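Long-range contacts in mannan endo-1,4-beta-mannosidase (Mytilus edulis, PDB 2C0H), which catalyses the random internal hydrolysis of beta-1,4-mannosidic linkages in mannans, galactomannans and glucomannans: residues 92-97 and 150-155; 163-168 and 239-244; 226-231 and 260-265. The protein carries 3 engineered substitutions. All blocks are in the same frame, centred on the assembly; numbering follows the deposited sequence.

The three contacts illustrate how a TIM barrel divides its work between its two ends. All are largely buried, but contact 1 lies farthest from the centre of the chain, about 28 Å between centres from either of the others, and joins a barrel helix to the turn entering strand 155-162. Contact 2 begins just where that strand ends, and shares with contact 3 the loop following strand 221-225. These two touch, their centres about 10 Å apart, through Glu163 with His263 and Glu165 with Trp226. A salt bridge over leucine packing serves contact 1; contact 2 rests on a tyrosine-carboxylate hydrogen bond, and contact 3 on apolar packing and bridging waters beside the probable catalytic centre.

Contact 1: 92-97 and 150-155; sequences DMRAYL and KNEKAL
Helix 89-102 of the TIM barrel lies against the loop that leads into strand 155-162, and Arg94 and Leu97 of the helix meet Glu152 and Ala154 of the loop. Arg94 NH1 donates to Glu152 OE2 at 2.9 Å with an N-H...O angle of 160°, forming a salt bridge. The oxygen lies in the guanidinium plane and accepts through its anti lone pair, although the two flat groups are turned 56° apart. The arginine chain crosses the glutamate at about a right angle, and Arg94 CG is anti to the backbone N (chi1 -153°), where it lies 3.2 Å from Glu152 OE2. NH2 turns instead to Ala148 O, near the end of helix 131-149. A methionine in place of Arg94 would probably leave Glu152 OE2 without this cationic mate and Ala148 O without this donor. Residues 152-155 form a type I beta turn, closed by Leu155 N to Glu152 O (3.1 Å), at the entry to a barrel strand. Leu97 packs on this turn with both branches: CD1 meets Glu152 CB at 3.9 Å, while CD2 lies 4.1 Å from Ala154 CB and 4.2 Å from Leu155 CB. Leu97 also touches Leu149 and, on strand 106-113, Ile107.

Contact 2: 163-168 and 239-244; sequences EPEGEI and NLYSDH. With SO4 (sulfate ion), chain B.
The Tyr241 ring and the Glu165 carboxylate meet tip to tip with their planes 88° apart. One face of the ring is covered by its own neighbour, Leu240 CB, 3.9 Å above the ring centre, while Glu165 OE2 lies at the edge, near the ring plane. Tyr241 OH donates to Glu165 OE2 at 2.6 Å, approaching from above the carboxylate plane, 65° out of it. The glutamate chain bends at chi2 (90°), which swings CD out of an extended course. Pro164 CG packs against the ring end, 4.3 Å from Tyr241 CZ. Beside this polar pair, Ile168 CD1 and Leu240 CD1 meet tip to tip at 3.9 Å, against helix 198-215. The tyrosine backbone is itself held by an Asx turn, Tyr241 N to Asn239 OD1 at 3.0 Å. Next in sequence, Ser242 is the N-cap of helix 243-250, its OG bonded to Cys245 N. The helix start also receives a sulfate, probably from the crystallisation liquor, through Asp243 N to O1 and His244 N to O2. Glu165 OE2 has a second partner in Ser225 OG, and OE1 takes the backbone N-H of Trp226, a substrate-binding residue by similarity. Three partners on two oxygens would favour a charged carboxylate, and through them Glu165 ties the loop after the proton donor Glu163 (assigned by similarity) to the neighbouring loop that carries Trp226.

Contact 3: 226-231 and 260-265; sequences WNMKAD and YQVHTY
Apolar contact centres on Val262, whose CG1 lies 3.7 Å from Met228 CE, the side chains crossing at about a right angle; bends at chi2 (60°) and chi3 (61°) fold the methionine chain, the second placing CE. CG2 also lies near CE, but its closest approach is to the backbone, 3.6 Å from Met228 N.

No direct hydrogen bond joins the two segments, and water does that work. One molecule accepts from Met228 N at 3.0 Å and donates to His263 O at 2.9 Å. Trp226 O and His263 O come within 3.3 Å of each other, but both are acceptors and form no bond. A second water accepts from Gln261 N and lies 2.8 Å from Asp231 OD2. The Asp231 carboxylate stands perpendicular to the Tyr260 ring, its OD1 3.5 Å from Tyr260 CD1; this buried oxygen has no hydrogen-bonding partner in the model.

Within 260-265, His263 NE2 donates to Gln261 OE1 at 2.9 Å, in the plane of the imidazole. ND1 is hydrogen-bonded to OE2 of Glu163, the proton donor by similarity, and two ring nitrogens thus engaged fix the ring's rotation. Trp226 and Tyr265, substrate-binding by similarity, place the contact at the probable active-site cleft.

Strand 260-263 runs parallel between strands 221-225 and 290-294 of the barrel wall; the 226-231 loop follows the former, while Met290 of the latter touches Met228, Asp231 and Val262.

Contact 1: 92-97 and 150-155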
loop_
_atom_site.group_PDB
_atom_site.type_symbol
_atom_site.label_atom_id
_atom_site.label_comp_id
_atom_site.label_asym_id
_atom_site.label_seq_id
_atom_site.Cartn_x
_atom_site.Cartn_y
_atom_site.Cartn_z
ATOM N N ASP A 92 -10.779 17.210 5.180
ATOM C CA ASP A 92 -11.487 15.911 5.003
ATOM C C ASP A 92 -10.633 14.745 5.511
ATOM O O ASP A 92 -11.116 13.870 6.227
ATOM C CB ASP A 92 -11.831 15.648 3.534
ATOM C CG ASP A 92 -13.141 16.295 3.074
ATOM O OD1 ASP A 92 -13.794 17.050 3.817
ATOM O OD2 ASP A 92 -13.499 16.009 1.918
ATOM N N MET A 93 -9.361 14.703 5.129
ATOM C CA MET A 93 -8.472 13.633 5.587
ATOM C C MET A 93 -8.317 13.685 7.122
ATOM O O MET A 93 -8.309 12.650 7.783
ATOM C CB MET A 93 -7.107 13.709 4.869
ATOM C CG MET A 93 -7.167 13.377 3.362
ATOM S SD MET A 93 -5.633 13.700 2.443
ATOM C CE MET A 93 -4.718 12.209 2.851
ATOM N N ARG A 94 -8.204 14.886 7.689
ATOM C CA ARG A 94 -8.059 15.062 9.132
ATOM C C ARG A 94 -9.314 14.623 9.877
ATOM O O ARG A 94 -9.204 14.035 10.937
ATOM C CB ARG A 94 -7.698 16.510 9.486
ATOM C CG ARG A 94 -6.931 16.628 10.774
ATOM C CD ARG A 94 -6.708 18.064 11.175
ATOM N NE ARG A 94 -5.792 18.794 10.293
ATOM C CZ ARG A 94 -4.465 18.681 10.315
ATOM N NH1 ARG A 94 -3.859 17.824 11.133
ATOM N NH2 ARG A 94 -3.725 19.425 9.500
ATOM N N ALA A 95 -10.498 14.889 9.321
ATOM C CA ALA A 95 -11.750 14.482 9.988
ATOM C C ALA A 95 -11.810 12.966 10.073
ATOM O O ALA A 95 -12.228 12.421 11.094
ATOM C CB ALA A 95 -12.959 15.018 9.272
ATOM N N TYR A 96 -11.426 12.298 8.989
ATOM C CA TYR A 96 -11.381 10.829 8.954
ATOM C C TYR A 96 -10.370 10.302 9.951
ATOM O O TYR A 96 -10.641 9.363 10.689
ATOM C CB TYR A 96 -11.082 10.305 7.537
ATOM C CG TYR A 96 -11.046 8.790 7.401
ATOM C CD1 TYR A 96 -12.061 7.994 7.936
ATOM C CD2 TYR A 96 -10.034 8.153 6.694
ATOM C CE1 TYR A 96 -12.027 6.608 7.796
ATOM C CE2 TYR A 96 -10.004 6.772 6.554
ATOM C CZ TYR A 96 -11.005 6.002 7.106
ATOM O OH TYR A 96 -10.966 4.618 6.948
ATOM N N LEU A 97 -9.191 10.905 9.976
ATOM C CA LEU A 97 -8.177 10.498 10.951
ATOM C C LEU A 97 -8.656 10.666 12.409
ATOM O O LEU A 97 -8.331 9.828 13.249
ATOM C CB LEU A 97 -6.850 11.241 10.694
ATOM C CG LEU A 97 -6.106 10.808 9.425
ATOM C CD1 LEU A 97 -5.036 11.855 9.089
ATOM C CD2 LEU A 97 -5.475 9.414 9.546
ATOM N N LYS A 150 1.220 14.866 9.515
ATOM C CA LYS A 150 2.216 14.046 10.208
ATOM C C LYS A 150 2.054 13.915 11.726
ATOM O O LYS A 150 2.573 12.968 12.307
ATOM C CB LYS A 150 3.624 14.538 9.889
ATOM C CG LYS A 150 3.939 15.905 10.391
ATOM C CD LYS A 150 5.297 16.311 9.905
ATOM C CE LYS A 150 5.587 17.718 10.286
ATOM N NZ LYS A 150 6.940 18.130 9.800
ATOM N N ASN A 151 1.348 14.839 12.370
ATOM C CA ASN A 151 1.160 14.754 13.826
ATOM C C ASN A 151 -0.161 14.094 14.222
ATOM O O ASN A 151 -0.504 14.035 15.404
ATOM C CB ASN A 151 1.302 16.136 14.472
ATOM C CG ASN A 151 2.694 16.732 14.288
ATOM O OD1 ASN A 151 3.707 16.046 14.436
ATOM N ND2 ASN A 151 2.749 18.029 13.969
ATOM N N GLU A 152 -0.902 13.583 13.241
ATOM C CA GLU A 152 -2.144 12.879 13.540
ATOM C C GLU A 152 -1.830 11.477 14.013
ATOM O O GLU A 152 -1.176 10.719 13.307
ATOM C CB GLU A 152 -3.047 12.826 12.311
ATOM C CG GLU A 152 -3.655 14.173 11.951
ATOM C CD GLU A 152 -4.616 14.681 13.021
ATOM O OE1 GLU A 152 -5.153 13.856 13.800
ATOM O OE2 GLU A 152 -4.836 15.913 13.106
ATOM N N LYS A 153 -2.308 11.136 15.206
ATOM C CA LYS A 153 -1.976 9.848 15.806
ATOM C C LYS A 153 -2.528 8.654 15.028
ATOM O O LYS A 153 -1.952 7.573 15.091
ATOM C CB LYS A 153 -2.444 9.772 17.257
ATOM C CG LYS A 153 -1.544 10.511 18.244
ATOM C CD LYS A 153 -2.179 10.666 19.632
ATOM C CE LYS A 153 -2.936 9.429 20.068
ATOM N NZ LYS A 153 -3.256 9.466 21.519
ATOM N N ALA A 154 -3.616 8.839 14.293
ATOM C CA ALA A 154 -4.171 7.747 13.496
ATOM C C ALA A 154 -3.544 7.569 12.108
ATOM O O ALA A 154 -3.923 6.661 11.379
ATOM C CB ALA A 154 -5.667 7.898 13.373
ATOM N N LEU A 155 -2.579 8.408 11.719
ATOM C CA LEU A 155 -1.942 8.222 10.428
ATOM C C LEU A 155 -0.892 7.109 10.496
ATOM O O LEU A 155 0.140 7.249 11.158
ATOM C CB LEU A 155 -1.319 9.527 9.931
ATOM C CG LEU A 155 -0.547 9.394 8.617
ATOM C CD1 LEU A 155 -1.473 9.051 7.453
ATOM C CD2 LEU A 155 0.210 10.676 8.353
#

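Contact 2: 163-168 and 239-244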
loop_
_atom_site.group_PDB
_atom_site.type_symbol
_atom_site.label_atom_id
_atom_site.label_comp_id
_atom_site.label_asym_id
_atom_site.label_seq_id
_atom_site.Cartn_x
_atom_site.Cartn_y
_atom_site.Cartn_z
ATOM N N GLU A 163 -0.268 -1.922 -7.248
ATOM C CA GLU A 163 0.077 -2.794 -8.377
ATOM C C GLU A 163 0.660 -2.109 -9.606
ATOM O O GLU A 163 0.081 -2.149 -10.699
ATOM C CB GLU A 163 -1.135 -3.671 -8.749
ATOM C CG GLU A 163 -1.636 -4.430 -7.531
ATOM C CD GLU A 163 -2.717 -5.442 -7.826
ATOM O OE1 GLU A 163 -3.239 -5.437 -8.953
ATOM O OE2 GLU A 163 -3.024 -6.256 -6.912
ATOM N N PRO A 164 1.845 -1.510 -9.454
ATOM C CA PRO A 164 2.488 -0.937 -10.655
ATOM C C PRO A 164 2.723 -1.927 -11.811
ATOM O O PRO A 164 2.816 -1.522 -12.975
ATOM C CB PRO A 164 3.842 -0.450 -10.132
ATOM C CG PRO A 164 3.793 -0.508 -8.682
ATOM C CD PRO A 164 2.679 -1.394 -8.251
ATOM N N GLU A 165 2.829 -3.217 -11.492
ATOM C CA GLU A 165 3.093 -4.248 -12.489
ATOM C C GLU A 165 1.934 -4.442 -13.467
ATOM O O GLU A 165 2.089 -5.108 -14.484
ATOM C CB GLU A 165 3.448 -5.559 -11.818
ATOM C CG GLU A 165 4.592 -5.428 -10.791
ATOM C CD GLU A 165 4.127 -5.107 -9.371
ATOM O OE1 GLU A 165 2.911 -4.849 -9.133
ATOM O OE2 GLU A 165 4.999 -5.084 -8.477
ATOM N N GLY A 166 0.787 -3.843 -13.155
ATOM C CA GLY A 166 -0.327 -3.798 -14.104
ATOM C C GLY A 166 0.045 -3.172 -15.436
ATOM O O GLY A 166 -0.541 -3.483 -16.485
ATOM N N GLU A 167 1.031 -2.288 -15.390
ATOM C CA GLU A 167 1.394 -1.469 -16.541
ATOM C C GLU A 167 2.886 -1.597 -16.917
ATOM O O GLU A 167 3.389 -0.840 -17.756
ATOM C CB GLU A 167 0.940 -0.011 -16.292
ATOM C CG GLU A 167 -0.617 0.110 -16.280
ATOM C CD GLU A 167 -1.200 1.368 -15.644
ATOM O OE1 GLU A 167 -0.475 2.180 -15.029
ATOM O OE2 GLU A 167 -2.443 1.523 -15.728
ATOM N N ILE A 168 3.567 -2.599 -16.377
ATOM C CA ILE A 168 4.987 -2.820 -16.694
ATOM C C ILE A 168 5.159 -3.532 -18.060
ATOM O O ILE A 168 4.245 -4.198 -18.551
ATOM C CB ILE A 168 5.687 -3.616 -15.583
ATOM C CG1 ILE A 168 7.211 -3.465 -15.641
ATOM C CG2 ILE A 168 5.308 -5.103 -15.654
ATOM C CD1 ILE A 168 7.904 -3.906 -14.373
ATOM N N ASN A 239 13.668 -8.398 -7.213
ATOM C CA ASN A 239 12.922 -7.426 -6.410
ATOM C C ASN A 239 13.046 -6.019 -6.998
ATOM O O ASN A 239 14.083 -5.398 -6.874
ATOM C CB ASN A 239 13.425 -7.440 -4.953
ATOM C CG ASN A 239 12.574 -6.588 -3.995
ATOM O OD1 ASN A 239 11.585 -5.953 -4.369
ATOM N ND2 ASN A 239 12.983 -6.576 -2.729
ATOM N N LEU A 240 11.970 -5.531 -7.607
ATOM C CA LEU A 240 11.912 -4.163 -8.142
ATOM C C LEU A 240 11.990 -3.061 -7.090
ATOM O O LEU A 240 12.252 -1.903 -7.445
ATOM C CB LEU A 240 10.608 -3.947 -8.916
ATOM C CG LEU A 240 10.341 -4.751 -10.183
ATOM C CD1 LEU A 240 8.922 -4.517 -10.691
ATOM C CD2 LEU A 240 11.341 -4.381 -11.258
ATOM N N TYR A 241 11.720 -3.384 -5.823
ATOM C CA TYR A 241 11.542 -2.364 -4.774
ATOM C C TYR A 241 12.628 -2.346 -3.714
ATOM O O TYR A 241 12.460 -1.682 -2.700
ATOM C CB TYR A 241 10.156 -2.528 -4.135
ATOM C CG TYR A 241 9.088 -2.592 -5.191
ATOM C CD1 TYR A 241 8.792 -1.483 -5.965
ATOM C CD2 TYR A 241 8.410 -3.775 -5.450
ATOM C CE1 TYR A 241 7.829 -1.546 -6.960
ATOM C CE2 TYR A 241 7.450 -3.843 -6.433
ATOM C CZ TYR A 241 7.160 -2.737 -7.181
ATOM O OH TYR A 241 6.195 -2.807 -8.168
ATOM N N SER A 242 13.736 -3.043 -3.962
ATOM C CA SER A 242 14.861 -3.049 -3.023
ATOM C C SER A 242 15.499 -1.669 -3.033
ATOM O O SER A 242 15.344 -0.940 -3.994
ATOM C CB SER A 242 15.900 -4.112 -3.395
ATOM O OG SER A 242 16.620 -3.785 -4.587
ATOM N N ASP A 243 16.222 -1.339 -1.971
ATOM C CA ASP A 243 16.938 -0.055 -1.900
ATOM C C ASP A 243 17.835 0.113 -3.123
ATOM O O ASP A 243 17.844 1.179 -3.758
ATOM C CB ASP A 243 17.803 0.026 -0.630
ATOM C CG ASP A 243 16.992 0.050 0.655
ATOM O OD1 ASP A 243 15.742 0.049 0.609
ATOM O OD2 ASP A 243 17.616 0.071 1.740
ATOM N N HIS A 244 18.601 -0.931 -3.446
ATOM C CA HIS A 244 19.522 -0.899 -4.596
ATOM C C HIS A 244 18.828 -0.568 -5.918
ATOM O O HIS A 244 19.297 0.292 -6.675
ATOM C CB HIS A 244 20.292 -2.221 -4.739
ATOM C CG HIS A 244 21.299 -2.201 -5.840
ATOM N ND1 HIS A 244 22.561 -1.667 -5.680
ATOM C CD2 HIS A 244 21.225 -2.619 -7.124
ATOM C CE1 HIS A 244 23.224 -1.769 -6.819
ATOM N NE2 HIS A 244 22.436 -2.342 -7.712
HETATM S S SO4 B . 18.767 -3.846 -0.493
HETATM O O1 SO4 B . 17.421 -3.383 -0.156
HETATM O O2 SO4 B . 19.239 -3.133 -1.682
HETATM O O3 SO4 B . 18.803 -5.276 -0.795
HETATM O O4 SO4 B . 19.677 -3.562 0.623
#

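Contact 3: 226-231 and 260-265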
loop_
_atom_site.group_PDB
_atom_site.type_symbol
_atom_site.label_atom_id
_atom_site.label_comp_id
_atom_site.label_asym_id
_atom_site.label_seq_id
_atom_site.Cartn_x
_atom_site.Cartn_y
_atom_site.Cartn_z
ATOM N N TRP A 226 1.807 -6.528 -6.932
ATOM C CA TRP A 226 0.772 -7.479 -7.364
ATOM C C TRP A 226 1.094 -8.945 -7.115
ATOM O O TRP A 226 0.178 -9.757 -6.952
ATOM C CB TRP A 226 0.410 -7.227 -8.840
ATOM C CG TRP A 226 0.540 -8.398 -9.774
ATOM C CD1 TRP A 226 -0.473 -9.199 -10.247
ATOM C CD2 TRP A 226 1.741 -8.888 -10.379
ATOM N NE1 TRP A 226 0.033 -10.146 -11.084
ATOM C CE2 TRP A 226 1.387 -9.985 -11.190
ATOM C CE3 TRP A 226 3.087 -8.510 -10.310
ATOM C CZ2 TRP A 226 2.326 -10.704 -11.923
ATOM C CZ3 TRP A 226 4.019 -9.229 -11.036
ATOM C CH2 TRP A 226 3.638 -10.321 -11.828
ATOM N N ASN A 227 2.374 -9.294 -7.079
ATOM C CA ASN A 227 2.807 -10.694 -6.993
ATOM C C ASN A 227 4.251 -10.758 -6.512
ATOM O O ASN A 227 5.060 -9.895 -6.847
ATOM C CB ASN A 227 2.654 -11.390 -8.354
ATOM C CG ASN A 227 2.963 -12.885 -8.314
ATOM O OD1 ASN A 227 4.105 -13.296 -8.467
ATOM N ND2 ASN A 227 1.926 -13.701 -8.190
ATOM N N MET A 228 4.573 -11.787 -5.738
ATOM C CA MET A 228 5.927 -11.968 -5.230
ATOM C C MET A 228 7.021 -12.046 -6.306
ATOM O O MET A 228 8.185 -11.765 -6.004
ATOM C CB MET A 228 5.970 -13.226 -4.357
ATOM C CG MET A 228 7.231 -13.443 -3.572
ATOM S SD MET A 228 7.641 -12.146 -2.390
ATOM C CE MET A 228 6.224 -12.218 -1.340
ATOM N N LYS A 229 6.685 -12.427 -7.538
ATOM C CA LYS A 229 7.666 -12.450 -8.638
ATOM C C LYS A 229 8.369 -11.121 -8.900
ATOM O O LYS A 229 9.433 -11.119 -9.511
ATOM C CB LYS A 229 7.022 -12.943 -9.940
ATOM C CG LYS A 229 6.739 -14.424 -9.921
ATOM C CD LYS A 229 6.093 -14.900 -11.193
ATOM C CE LYS A 229 5.956 -16.417 -11.186
ATOM N NZ LYS A 229 5.261 -16.916 -12.412
ATOM N N ALA A 230 7.787 -10.022 -8.432
ATOM C CA ALA A 230 8.383 -8.694 -8.574
ATOM C C ALA A 230 8.957 -8.148 -7.251
ATOM O O ALA A 230 9.386 -6.990 -7.187
ATOM C CB ALA A 230 7.354 -7.741 -9.151
ATOM N N ASP A 231 8.958 -8.969 -6.195
ATOM C CA ASP A 231 9.244 -8.485 -4.827
ATOM C C ASP A 231 10.250 -9.356 -4.051
ATOM O O ASP A 231 10.346 -9.238 -2.828
ATOM C CB ASP A 231 7.925 -8.340 -4.018
ATOM C CG ASP A 231 7.953 -7.173 -3.021
ATOM O OD1 ASP A 231 8.779 -7.180 -2.080
ATOM O OD2 ASP A 231 7.125 -6.242 -3.149
ATOM N N TYR A 260 7.616 -3.784 2.851
ATOM C CA TYR A 260 7.114 -4.332 1.590
ATOM C C TYR A 260 5.666 -4.750 1.804
ATOM O O TYR A 260 5.229 -5.006 2.928
ATOM C CB TYR A 260 7.948 -5.540 1.145
ATOM C CG TYR A 260 9.420 -5.260 0.846
ATOM C CD1 TYR A 260 9.786 -4.384 -0.169
ATOM C CD2 TYR A 260 10.415 -5.872 1.563
ATOM C CE1 TYR A 260 11.117 -4.138 -0.460
ATOM C CE2 TYR A 260 11.758 -5.631 1.279
ATOM C CZ TYR A 260 12.089 -4.769 0.275
ATOM O OH TYR A 260 13.418 -4.536 0.009
ATOM N N GLN A 261 4.926 -4.767 0.713
ATOM C CA GLN A 261 3.529 -5.171 0.728
ATOM C C GLN A 261 3.294 -5.992 -0.527
ATOM O O GLN A 261 3.654 -5.569 -1.636
ATOM C CB GLN A 261 2.627 -3.944 0.737
ATOM C CG GLN A 261 1.148 -4.289 0.804
ATOM C CD GLN A 261 0.239 -3.148 0.420
ATOM O OE1 GLN A 261 -0.837 -3.363 -0.150
ATOM N NE2 GLN A 261 0.637 -1.932 0.751
ATOM N N VAL A 262 2.721 -7.179 -0.374
ATOM C CA VAL A 262 2.497 -8.062 -1.509
ATOM C C VAL A 262 1.072 -8.563 -1.484
ATOM O O VAL A 262 0.516 -8.788 -0.423
ATOM C CB VAL A 262 3.466 -9.273 -1.544
ATOM C CG1 VAL A 262 3.206 -10.234 -0.374
ATOM C CG2 VAL A 262 3.374 -10.010 -2.854
ATOM N N HIS A 263 0.504 -8.735 -2.668
ATOM C CA HIS A 263 -0.839 -9.256 -2.800
ATOM C C HIS A 263 -0.795 -10.717 -3.254
ATOM O O HIS A 263 0.147 -11.149 -3.934
ATOM C CB HIS A 263 -1.600 -8.393 -3.798
ATOM C CG HIS A 263 -1.594 -6.931 -3.451
ATOM N ND1 HIS A 263 -1.980 -5.955 -4.345
ATOM C CD2 HIS A 263 -1.241 -6.282 -2.316
ATOM C CE1 HIS A 263 -1.868 -4.771 -3.769
ATOM N NE2 HIS A 263 -1.423 -4.940 -2.539
ATOM N N THR A 264 -1.793 -11.510 -2.873
ATOM C CA THR A 264 -1.767 -12.911 -3.304
ATOM C C THR A 264 -3.165 -13.501 -3.411
ATOM O O THR A 264 -3.991 -13.373 -2.493
ATOM C CB THR A 264 -0.834 -13.744 -2.378
ATOM O OG1 THR A 264 -0.664 -15.084 -2.878
ATOM C CG2 THR A 264 -1.361 -13.753 -0.988
ATOM N N TYR A 265 -3.426 -14.080 -4.578
ATOM C CA TYR A 265 -4.695 -14.729 -4.896
ATOM C C TYR A 265 -4.409 -16.058 -5.581
ATOM O O TYR A 265 -3.433 -16.180 -6.324
ATOM C CB TYR A 265 -5.508 -13.836 -5.827
ATOM C CG TYR A 265 -5.863 -12.476 -5.258
ATOM C CD1 TYR A 265 -6.954 -12.312 -4.414
ATOM C CD2 TYR A 265 -5.131 -11.346 -5.587
ATOM C CE1 TYR A 265 -7.307 -11.081 -3.896
ATOM C CE2 TYR A 265 -5.483 -10.102 -5.085
ATOM C CZ TYR A 265 -6.571 -9.968 -4.231
ATOM O OH TYR A 265 -6.985 -8.758 -3.708
HETATM O O HOH W 1 2.214 -13.087 -4.380
HETATM O O HOH W 2 6.502 -3.891 -1.685
#